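Local structure of superoxide dismutase [Cu-Zn] (Bacteroidetes bacterium GWA2_30_7, 7B4O) at residues K5-I13 with F112-M123; H69-H77 with S84-N92. The protein probably catalyses the dismutation of superoxide to oxygen and hydrogen peroxide, as other copper-zinc superoxide dismutases do, and here holds zinc in the copper site as well as the zinc site. All blocks are in the same frame, centred on the assembly; numbering follows the deposited sequence.

Both contacts belong to the antiparallel beta barrel of a copper-zinc superoxide dismutase, and their centres lie about 15 Å apart. Contact 1 joins the first strand, 8-15, to the loop that leads into strand 122-126. Contact 2 is nested within the chain between those two segments; it folds the zinc-binding loop after strand 46-53 back on residues 84-92. The two meet directly: Arg-121 packs on Phe-70, and His-116 pairs with Glu-73, probably by a hydrogen bond. The loop 112-121 thus lies between the N-terminal strand and the metal-binding loop, and Gly-120 in it reaches the second subunit.

Contact 1 of 2, residues K5-I13 with F112-M123; sequences KTQKAVCVI and FEGEHSIIGRSM. With ZN (zinc ion), chain H.
Phe-112 contributes the largest apolar surface, its ring meeting the backbone of Thr-6 to Lys-8 and the methyl of Ala-9. CD2 brings the ring edge to the carbonyl of Thr-6, 3.4 Å from O, while the methyl CG2 of Thr-6 rests against CB and CG of Phe-112. CG of Phe-112 stands anti to its own carbonyl carbon (chi1 -55°), which sends the ring across the segment, CD2 toward Thr-6 and CE1 to CB of Ala-9 at 3.8 Å. That same methyl also takes CD1 of Ile-119, 3.7 Å away, so Ala-9 is touched by both hydrophobic side chains.

Further along, SG of Cys-11 packs on CG of Met-123 at 3.6 Å, and CG2 of Ile-13 touches Met-123 CB. Chi2 and chi3 then bend the methionine chain away from strand 8-13. This packing lies inside the Greek-key beta barrel of the superoxide dismutase fold, where other strands add Phe-27 against Phe-112, Ile-149 against Ala-9 and Phe-50 against Met-123.

Polar contacts lie toward the start of the segment. One water sits 2.6 Å from Thr-6 OG1 and donates to Phe-112 O at 2.8 Å, bridging the hydroxyl of Thr-6 and the carbonyl of Phe-112. Lys-5 bends at chi3 and reaches the carboxylate of Glu-113 in a salt bridge whose hydrogen bond, NZ to OE1 at 3.5 Å, is weak.

Within the loop, Ser-117 OG accepts from Ile-119 N in an ST turn. Two residues earlier, Glu-115 OE1 binds a zinc ion.

Contact 2 of 2, residues H69-H77 with S84-N92; sequences HFNPEEKSH and SRHIGDLGN. With ZN (zinc ion), chain F.
His-69, His-77 and His-86 bind one zinc ion through their ND1 atoms, and Asp-89 completes the site through OD1 at 1.9 Å. This is the zinc site of the copper-zinc superoxide dismutase fold, built from the loop 69-77 and residues 86-89. His-69 belongs to both metal sites, joining His-51, His-53 and His-126 at the other. The His-69 and His-86 rings meet rim to rim, their planes at 86°. Over one face of the His-86 ring lies His-77 CA, a CH-pi contact 3.7 Å from the centroid. Asp-89 OD2 accepts from His-86 N, the donor above the carboxylate plane, and Asp-130 holds His-77 NE2.

On the other flank, Ile-87 puts CG2 beside Phe-70 CD2 and CG1 against the Pro-72 ring. Nearby, Gly-88 N donates to Phe-70 O at 3.0 Å.

Asn-71 CG lies opposite its backbone N (chi1 -174°), carrying the amide to Lys-75: OD1 accepts from N on a lone pair, and ND2 donates to O. An alanine here would probably leave the Lys-75 backbone, beside the His-86 ring, without these mates. A water gives a proton to Asn-71 OD1 at 2.8 Å and accepts from Glu-73 N and Ile-87 N.

Contact 1 of 2, residues K5-I13 with F112-M123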
loop_
_atom_site.group_PDB
_atom_site.type_symbol
_atom_site.label_atom_id
_atom_site.label_comp_id
_atom_site.label_asym_id
_atom_site.label_seq_id
_atom_site.Cartn_x
_atom_site.Cartn_y
_atom_site.Cartn_z
ATOM N N LYS A 5 -3.632 -3.221 -18.822
ATOM C CA LYS A 5 -3.465 -1.904 -18.153
ATOM C C LYS A 5 -4.299 -1.872 -16.868
ATOM O O LYS A 5 -5.448 -2.319 -16.882
ATOM C CB LYS A 5 -3.843 -0.763 -19.100
ATOM C CG LYS A 5 -2.792 -0.501 -20.173
ATOM C CD LYS A 5 -3.121 0.615 -21.140
ATOM C CE LYS A 5 -3.457 1.928 -20.459
ATOM N NZ LYS A 5 -3.366 3.078 -21.390
ATOM N N THR A 6 -3.724 -1.347 -15.801
ATOM C CA THR A 6 -4.424 -1.135 -14.506
ATOM C C THR A 6 -5.662 -0.260 -14.743
ATOM O O THR A 6 -5.506 0.843 -15.321
ATOM C CB THR A 6 -3.482 -0.517 -13.469
ATOM O OG1 THR A 6 -2.365 -1.391 -13.328
ATOM C CG2 THR A 6 -4.161 -0.269 -12.142
ATOM N N GLN A 7 -6.839 -0.749 -14.344
ATOM C CA GLN A 7 -8.147 -0.058 -14.474
ATOM C C GLN A 7 -8.654 0.364 -13.096
ATOM O O GLN A 7 -9.610 1.148 -13.031
ATOM C CB GLN A 7 -9.201 -0.987 -15.083
ATOM C CG GLN A 7 -8.877 -1.476 -16.482
ATOM C CD GLN A 7 -8.717 -0.333 -17.455
ATOM O OE1 GLN A 7 -7.647 -0.143 -18.031
ATOM N NE2 GLN A 7 -9.773 0.450 -17.622
ATOM N N LYS A 8 -8.068 -0.179 -12.030
ATOM C CA LYS A 8 -8.584 0.007 -10.658
ATOM C C LYS A 8 -7.411 0.051 -9.686
ATOM O O LYS A 8 -6.471 -0.751 -9.818
ATOM C CB LYS A 8 -9.547 -1.125 -10.290
ATOM C CG LYS A 8 -10.153 -1.028 -8.903
ATOM C CD LYS A 8 -11.219 -2.066 -8.669
ATOM C CE LYS A 8 -11.606 -2.172 -7.210
ATOM N NZ LYS A 8 -12.573 -3.268 -6.979
ATOM N N ALA A 9 -7.480 0.966 -8.728
ATOM C CA ALA A 9 -6.521 1.027 -7.611
ATOM C C ALA A 9 -7.317 1.014 -6.317
ATOM O O ALA A 9 -8.460 1.491 -6.300
ATOM C CB ALA A 9 -5.634 2.240 -7.705
ATOM N N VAL A 10 -6.713 0.446 -5.288
ATOM C CA VAL A 10 -7.382 0.263 -3.980
ATOM C C VAL A 10 -6.424 0.748 -2.903
ATOM O O VAL A 10 -5.238 0.425 -2.958
ATOM C CB VAL A 10 -7.794 -1.202 -3.767
ATOM C CG1 VAL A 10 -8.466 -1.367 -2.410
ATOM C CG2 VAL A 10 -8.701 -1.703 -4.877
ATOM N N CYS A 11 -6.966 1.435 -1.909
ATOM C CA CYS A 11 -6.185 1.926 -0.759
ATOM C C CYS A 11 -6.974 1.669 0.514
ATOM O O CYS A 11 -8.083 2.220 0.666
ATOM C CB CYS A 11 -5.900 3.410 -0.889
ATOM S SG CYS A 11 -4.890 4.023 0.467
ATOM N N VAL A 12 -6.417 0.831 1.373
ATOM C CA VAL A 12 -6.982 0.621 2.729
ATOM C C VAL A 12 -6.224 1.552 3.662
ATOM O O VAL A 12 -4.976 1.514 3.679
ATOM C CB VAL A 12 -6.885 -0.842 3.171
ATOM C CG1 VAL A 12 -7.462 -1.012 4.567
ATOM C CG2 VAL A 12 -7.560 -1.765 2.174
ATOM N N ILE A 13 -6.950 2.402 4.375
ATOM C CA ILE A 13 -6.253 3.345 5.291
ATOM C C ILE A 13 -6.367 2.843 6.719
ATOM O O ILE A 13 -7.386 2.212 7.111
ATOM C CB ILE A 13 -6.673 4.807 5.123
ATOM C CG1 ILE A 13 -8.114 5.033 5.555
ATOM C CG2 ILE A 13 -6.394 5.294 3.706
ATOM C CD1 ILE A 13 -8.460 6.499 5.633
ATOM N N PHE A 112 -2.875 5.770 -13.581
ATOM C CA PHE A 112 -2.315 4.529 -12.989
ATOM C C PHE A 112 -1.021 4.102 -13.689
ATOM O O PHE A 112 -0.518 3.009 -13.376
ATOM C CB PHE A 112 -3.333 3.391 -13.055
ATOM C CG PHE A 112 -4.671 3.700 -12.426
ATOM C CD1 PHE A 112 -4.758 4.336 -11.197
ATOM C CD2 PHE A 112 -5.848 3.348 -13.062
ATOM C CE1 PHE A 112 -5.993 4.626 -10.637
ATOM C CE2 PHE A 112 -7.079 3.631 -12.490
ATOM C CZ PHE A 112 -7.154 4.270 -11.281
ATOM N N GLU A 113 -0.494 4.909 -14.609
ATOM C CA GLU A 113 0.749 4.553 -15.348
ATOM C C GLU A 113 1.549 5.828 -15.615
ATOM O O GLU A 113 0.934 6.900 -15.619
ATOM C CB GLU A 113 0.420 3.784 -16.627
ATOM C CG GLU A 113 -0.472 4.537 -17.591
ATOM C CD GLU A 113 -0.561 3.896 -18.970
ATOM O OE1 GLU A 113 -0.586 4.640 -19.978
ATOM O OE2 GLU A 113 -0.585 2.650 -19.032
ATOM N N GLY A 114 2.867 5.689 -15.795
ATOM C CA GLY A 114 3.784 6.790 -16.126
ATOM C C GLY A 114 4.125 7.643 -14.916
ATOM O O GLY A 114 3.870 7.194 -13.779
ATOM N N GLU A 115 4.657 8.846 -15.168
ATOM C CA GLU A 115 5.253 9.763 -14.154
ATOM C C GLU A 115 4.200 10.239 -13.145
ATOM O O GLU A 115 4.568 10.462 -11.981
ATOM C CB GLU A 115 5.892 10.972 -14.842
ATOM C CG GLU A 115 7.108 10.607 -15.679
ATOM C CD GLU A 115 7.760 11.759 -16.432
ATOM O OE1 GLU A 115 7.414 12.929 -16.150
ATOM O OE2 GLU A 115 8.616 11.481 -17.302
ATOM N N HIS A 116 2.955 10.425 -13.583
ATOM C CA HIS A 116 1.829 10.906 -12.741
ATOM C C HIS A 116 1.153 9.736 -12.013
ATOM O O HIS A 116 0.134 10.005 -11.341
ATOM C CB HIS A 116 0.787 11.663 -13.579
ATOM C CG HIS A 116 1.241 12.982 -14.102
ATOM N ND1 HIS A 116 0.384 13.845 -14.787
ATOM C CD2 HIS A 116 2.443 13.597 -14.050
ATOM C CE1 HIS A 116 1.050 14.923 -15.131
ATOM N NE2 HIS A 116 2.312 14.796 -14.690
ATOM N N SER A 117 1.624 8.489 -12.179
ATOM C CA SER A 117 0.914 7.302 -11.632
ATOM C C SER A 117 0.793 7.454 -10.121
ATOM O O SER A 117 1.796 7.752 -9.464
ATOM C CB SER A 117 1.550 5.980 -11.954
ATOM O OG SER A 117 0.814 4.930 -11.333
ATOM N N ILE A 118 -0.395 7.184 -9.592
ATOM C CA ILE A 118 -0.649 7.218 -8.124
ATOM C C ILE A 118 -0.337 5.861 -7.508
ATOM O O ILE A 118 -0.400 5.757 -6.266
ATOM C CB ILE A 118 -2.081 7.675 -7.818
ATOM C CG1 ILE A 118 -3.125 6.665 -8.303
ATOM C CG2 ILE A 118 -2.300 9.075 -8.370
ATOM C CD1 ILE A 118 -4.498 6.924 -7.759
ATOM N N ILE A 119 -0.015 4.847 -8.302
ATOM C CA ILE A 119 0.259 3.492 -7.746
ATOM C C ILE A 119 1.521 3.565 -6.886
ATOM O O ILE A 119 2.558 4.056 -7.347
ATOM C CB ILE A 119 0.392 2.439 -8.859
ATOM C CG1 ILE A 119 -0.866 2.335 -9.721
ATOM C CG2 ILE A 119 0.784 1.100 -8.265
ATOM C CD1 ILE A 119 -2.132 2.019 -8.987
ATOM N N GLY A 120 1.427 3.065 -5.656
ATOM C CA GLY A 120 2.550 3.033 -4.702
ATOM C C GLY A 120 2.719 4.348 -3.965
ATOM O O GLY A 120 3.659 4.452 -3.163
ATOM N N ARG A 121 1.842 5.319 -4.198
ATOM C CA ARG A 121 1.823 6.557 -3.395
ATOM C C ARG A 121 0.937 6.298 -2.173
ATOM O O ARG A 121 0.366 5.198 -2.059
ATOM C CB ARG A 121 1.340 7.745 -4.235
ATOM C CG ARG A 121 2.099 7.923 -5.542
ATOM C CD ARG A 121 3.556 8.246 -5.340
ATOM N NE ARG A 121 4.283 8.238 -6.605
ATOM C CZ ARG A 121 5.539 8.630 -6.761
ATOM N NH1 ARG A 121 6.226 9.107 -5.739
ATOM N NH2 ARG A 121 6.101 8.548 -7.957
ATOM N N SER A 122 0.813 7.265 -1.285
ATOM C CA SER A 122 -0.008 7.130 -0.068
ATOM C C SER A 122 -1.255 8.003 -0.154
ATOM O O SER A 122 -1.230 9.062 -0.765
ATOM C CB SER A 122 0.780 7.466 1.157
ATOM O OG SER A 122 1.410 8.732 1.021
ATOM N N MET A 123 -2.303 7.570 0.529
ATOM C CA MET A 123 -3.422 8.443 0.924
ATOM C C MET A 123 -3.152 8.889 2.353
ATOM O O MET A 123 -2.785 8.039 3.198
ATOM C CB MET A 123 -4.771 7.729 0.832
ATOM C CG MET A 123 -5.262 7.488 -0.595
ATOM S SD MET A 123 -5.511 9.034 -1.499
ATOM C CE MET A 123 -6.559 9.940 -0.367
HETATM ZN ZN ZN H . 7.470 13.846 -14.345
HETATM O O HOH W 1 -0.421 0.294 -12.914
#

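Contact 2 of 2, residues H69-H77 with S84-N92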
loop_
_atom_site.group_PDB
_atom_site.type_symbol
_atom_site.label_atom_id
_atom_site.label_comp_id
_atom_site.label_asym_id
_atom_site.label_seq_id
_atom_site.Cartn_x
_atom_site.Cartn_y
_atom_site.Cartn_z
ATOM N N HIS A 69 2.903 16.476 -0.470
ATOM C CA HIS A 69 1.854 16.191 -1.476
ATOM C C HIS A 69 2.493 15.575 -2.719
ATOM O O HIS A 69 3.603 15.990 -3.107
ATOM C CB HIS A 69 1.018 17.433 -1.783
ATOM C CG HIS A 69 0.172 17.804 -0.624
ATOM N ND1 HIS A 69 -0.829 18.747 -0.695
ATOM C CD2 HIS A 69 0.130 17.273 0.631
ATOM C CE1 HIS A 69 -1.441 18.802 0.474
ATOM N NE2 HIS A 69 -0.863 17.916 1.311
ATOM N N PHE A 70 1.812 14.611 -3.319
ATOM C CA PHE A 70 2.260 14.050 -4.608
ATOM C C PHE A 70 2.130 15.164 -5.660
ATOM O O PHE A 70 1.004 15.629 -5.967
ATOM C CB PHE A 70 1.472 12.800 -4.958
ATOM C CG PHE A 70 1.887 12.165 -6.254
ATOM C CD1 PHE A 70 3.224 11.912 -6.509
ATOM C CD2 PHE A 70 0.949 11.813 -7.206
ATOM C CE1 PHE A 70 3.617 11.300 -7.691
ATOM C CE2 PHE A 70 1.347 11.221 -8.401
ATOM C CZ PHE A 70 2.675 10.969 -8.634
ATOM N N ASN A 71 3.275 15.607 -6.175
ATOM C CA ASN A 71 3.358 16.855 -6.966
ATOM C C ASN A 71 4.387 16.685 -8.077
ATOM O O ASN A 71 5.329 17.468 -8.183
ATOM C CB ASN A 71 3.679 18.036 -6.054
ATOM C CG ASN A 71 3.626 19.363 -6.777
ATOM O OD1 ASN A 71 2.953 19.499 -7.803
ATOM N ND2 ASN A 71 4.311 20.338 -6.214
ATOM N N PRO A 72 4.205 15.699 -8.975
ATOM C CA PRO A 72 5.188 15.462 -10.032
ATOM C C PRO A 72 5.275 16.627 -11.032
ATOM O O PRO A 72 6.301 16.746 -11.686
ATOM C CB PRO A 72 4.693 14.173 -10.683
ATOM C CG PRO A 72 3.205 14.187 -10.441
ATOM C CD PRO A 72 3.061 14.773 -9.046
ATOM N N GLU A 73 4.233 17.468 -11.126
ATOM C CA GLU A 73 4.233 18.632 -12.061
ATOM C C GLU A 73 4.875 19.862 -11.407
ATOM O O GLU A 73 5.042 20.849 -12.106
ATOM C CB GLU A 73 2.815 18.906 -12.556
ATOM C CG GLU A 73 2.328 17.828 -13.518
ATOM C CD GLU A 73 3.053 17.822 -14.861
ATOM O OE1 GLU A 73 3.218 18.913 -15.436
ATOM O OE2 GLU A 73 3.479 16.733 -15.328
ATOM N N GLU A 74 5.215 19.802 -10.110
ATOM C CA GLU A 74 5.875 20.922 -9.378
ATOM C C GLU A 74 4.975 22.158 -9.455
ATOM O O GLU A 74 5.461 23.263 -9.800
ATOM C CB GLU A 74 7.278 21.186 -9.924
ATOM C CG GLU A 74 8.215 20.002 -9.739
ATOM C CD GLU A 74 9.603 20.146 -10.346
ATOM O OE1 GLU A 74 10.342 19.138 -10.383
ATOM O OE2 GLU A 74 9.935 21.251 -10.786
ATOM N N LYS A 75 3.691 21.973 -9.164
ATOM C CA LYS A 75 2.658 23.026 -9.179
ATOM C C LYS A 75 2.304 23.410 -7.739
ATOM O O LYS A 75 2.867 22.826 -6.793
ATOM C CB LYS A 75 1.477 22.547 -10.026
ATOM C CG LYS A 75 1.812 22.562 -11.520
ATOM C CD LYS A 75 0.704 22.134 -12.447
ATOM C CE LYS A 75 -0.512 23.030 -12.408
ATOM N NZ LYS A 75 -0.222 24.384 -12.925
ATOM N N SER A 76 1.456 24.423 -7.607
ATOM C CA SER A 76 0.981 24.969 -6.314
ATOM C C SER A 76 -0.140 24.088 -5.774
ATOM O O SER A 76 -0.770 23.384 -6.547
ATOM C CB SER A 76 0.526 26.389 -6.467
ATOM O OG SER A 76 1.603 27.200 -6.873
ATOM N N HIS A 77 -0.387 24.172 -4.471
ATOM C CA HIS A 77 -1.506 23.475 -3.797
ATOM C C HIS A 77 -2.822 24.139 -4.200
ATOM O O HIS A 77 -2.886 25.386 -4.218
ATOM C CB HIS A 77 -1.327 23.517 -2.290
ATOM C CG HIS A 77 -2.420 22.807 -1.571
ATOM N ND1 HIS A 77 -2.541 21.422 -1.555
ATOM C CD2 HIS A 77 -3.501 23.289 -0.918
ATOM C CE1 HIS A 77 -3.626 21.103 -0.877
ATOM N NE2 HIS A 77 -4.227 22.218 -0.475
ATOM N N SER A 84 -4.392 24.955 -11.110
ATOM C CA SER A 84 -3.231 25.126 -10.207
ATOM C C SER A 84 -3.426 24.226 -8.981
ATOM O O SER A 84 -3.949 24.711 -7.956
ATOM C CB SER A 84 -3.051 26.572 -9.844
ATOM O OG SER A 84 -1.886 26.736 -9.069
ATOM N N ARG A 85 -3.055 22.954 -9.116
ATOM C CA ARG A 85 -3.172 21.947 -8.037
ATOM C C ARG A 85 -2.044 20.928 -8.158
ATOM O O ARG A 85 -1.483 20.747 -9.246
ATOM C CB ARG A 85 -4.533 21.246 -8.072
ATOM C CG ARG A 85 -4.771 20.408 -9.317
ATOM C CD ARG A 85 -5.991 19.515 -9.182
ATOM N NE ARG A 85 -5.645 18.163 -8.730
ATOM C CZ ARG A 85 -6.419 17.101 -8.878
ATOM N NH1 ARG A 85 -7.614 17.216 -9.434
ATOM N NH2 ARG A 85 -5.990 15.918 -8.486
ATOM N N HIS A 86 -1.754 20.267 -7.046
ATOM C CA HIS A 86 -0.933 19.043 -6.999
ATOM C C HIS A 86 -1.785 17.892 -7.536
ATOM O O HIS A 86 -3.012 17.922 -7.340
ATOM C CB HIS A 86 -0.524 18.744 -5.550
ATOM C CG HIS A 86 0.254 19.831 -4.902
ATOM N ND1 HIS A 86 0.139 20.140 -3.570
ATOM C CD2 HIS A 86 1.164 20.692 -5.409
ATOM C CE1 HIS A 86 0.977 21.119 -3.288
ATOM N NE2 HIS A 86 1.601 21.476 -4.389
ATOM N N ILE A 87 -1.164 16.916 -8.188
ATOM C CA ILE A 87 -1.885 15.670 -8.561
ATOM C C ILE A 87 -2.586 15.136 -7.303
ATOM O O ILE A 87 -3.741 14.696 -7.400
ATOM C CB ILE A 87 -0.949 14.629 -9.188
ATOM C CG1 ILE A 87 -0.333 15.111 -10.504
ATOM C CG2 ILE A 87 -1.691 13.315 -9.376
ATOM C CD1 ILE A 87 -1.330 15.558 -11.551
ATOM N N GLY A 88 -1.931 15.229 -6.149
ATOM C CA GLY A 88 -2.471 14.640 -4.905
ATOM C C GLY A 88 -3.579 15.451 -4.247
ATOM O O GLY A 88 -4.024 15.045 -3.152
ATOM N N ASP A 89 -4.009 16.580 -4.810
ATOM C CA ASP A 89 -4.990 17.478 -4.151
ATOM C C ASP A 89 -6.415 16.999 -4.402
ATOM O O ASP A 89 -7.061 17.470 -5.343
ATOM C CB ASP A 89 -4.779 18.929 -4.586
ATOM C CG ASP A 89 -3.496 19.516 -4.041
ATOM O OD1 ASP A 89 -2.894 18.898 -3.107
ATOM O OD2 ASP A 89 -3.098 20.590 -4.549
ATOM N N LEU A 90 -6.897 16.069 -3.563
ATOM C CA LEU A 90 -8.252 15.489 -3.709
ATOM C C LEU A 90 -9.233 16.191 -2.754
ATOM O O LEU A 90 -10.343 15.691 -2.616
ATOM C CB LEU A 90 -8.214 13.978 -3.455
ATOM C CG LEU A 90 -7.117 13.185 -4.164
ATOM C CD1 LEU A 90 -7.395 11.697 -4.048
ATOM C CD2 LEU A 90 -6.955 13.554 -5.636
ATOM N N GLY A 91 -8.861 17.350 -2.201
ATOM C CA GLY A 91 -9.772 18.246 -1.469
ATOM C C GLY A 91 -10.056 17.764 -0.055
ATOM O O GLY A 91 -9.095 17.494 0.690
ATOM N N ASN A 92 -11.335 17.694 0.299
ATOM C CA ASN A 92 -11.787 17.332 1.662
ATOM C C ASN A 92 -12.764 16.168 1.576
ATOM O O ASN A 92 -13.529 16.070 0.593
ATOM C CB ASN A 92 -12.445 18.498 2.392
ATOM C CG ASN A 92 -11.430 19.559 2.749
ATOM O OD1 ASN A 92 -10.612 19.349 3.639
ATOM N ND2 ASN A 92 -11.453 20.675 2.043
HETATM ZN ZN ZN F . -1.429 19.867 -2.330
HETATM O O HOH W 2 1.599 17.794 -9.543
HETATM O O HOH W 3 0.509 25.792 -10.139
HETATM O O HOH W 4 -3.166 26.964 -6.293
#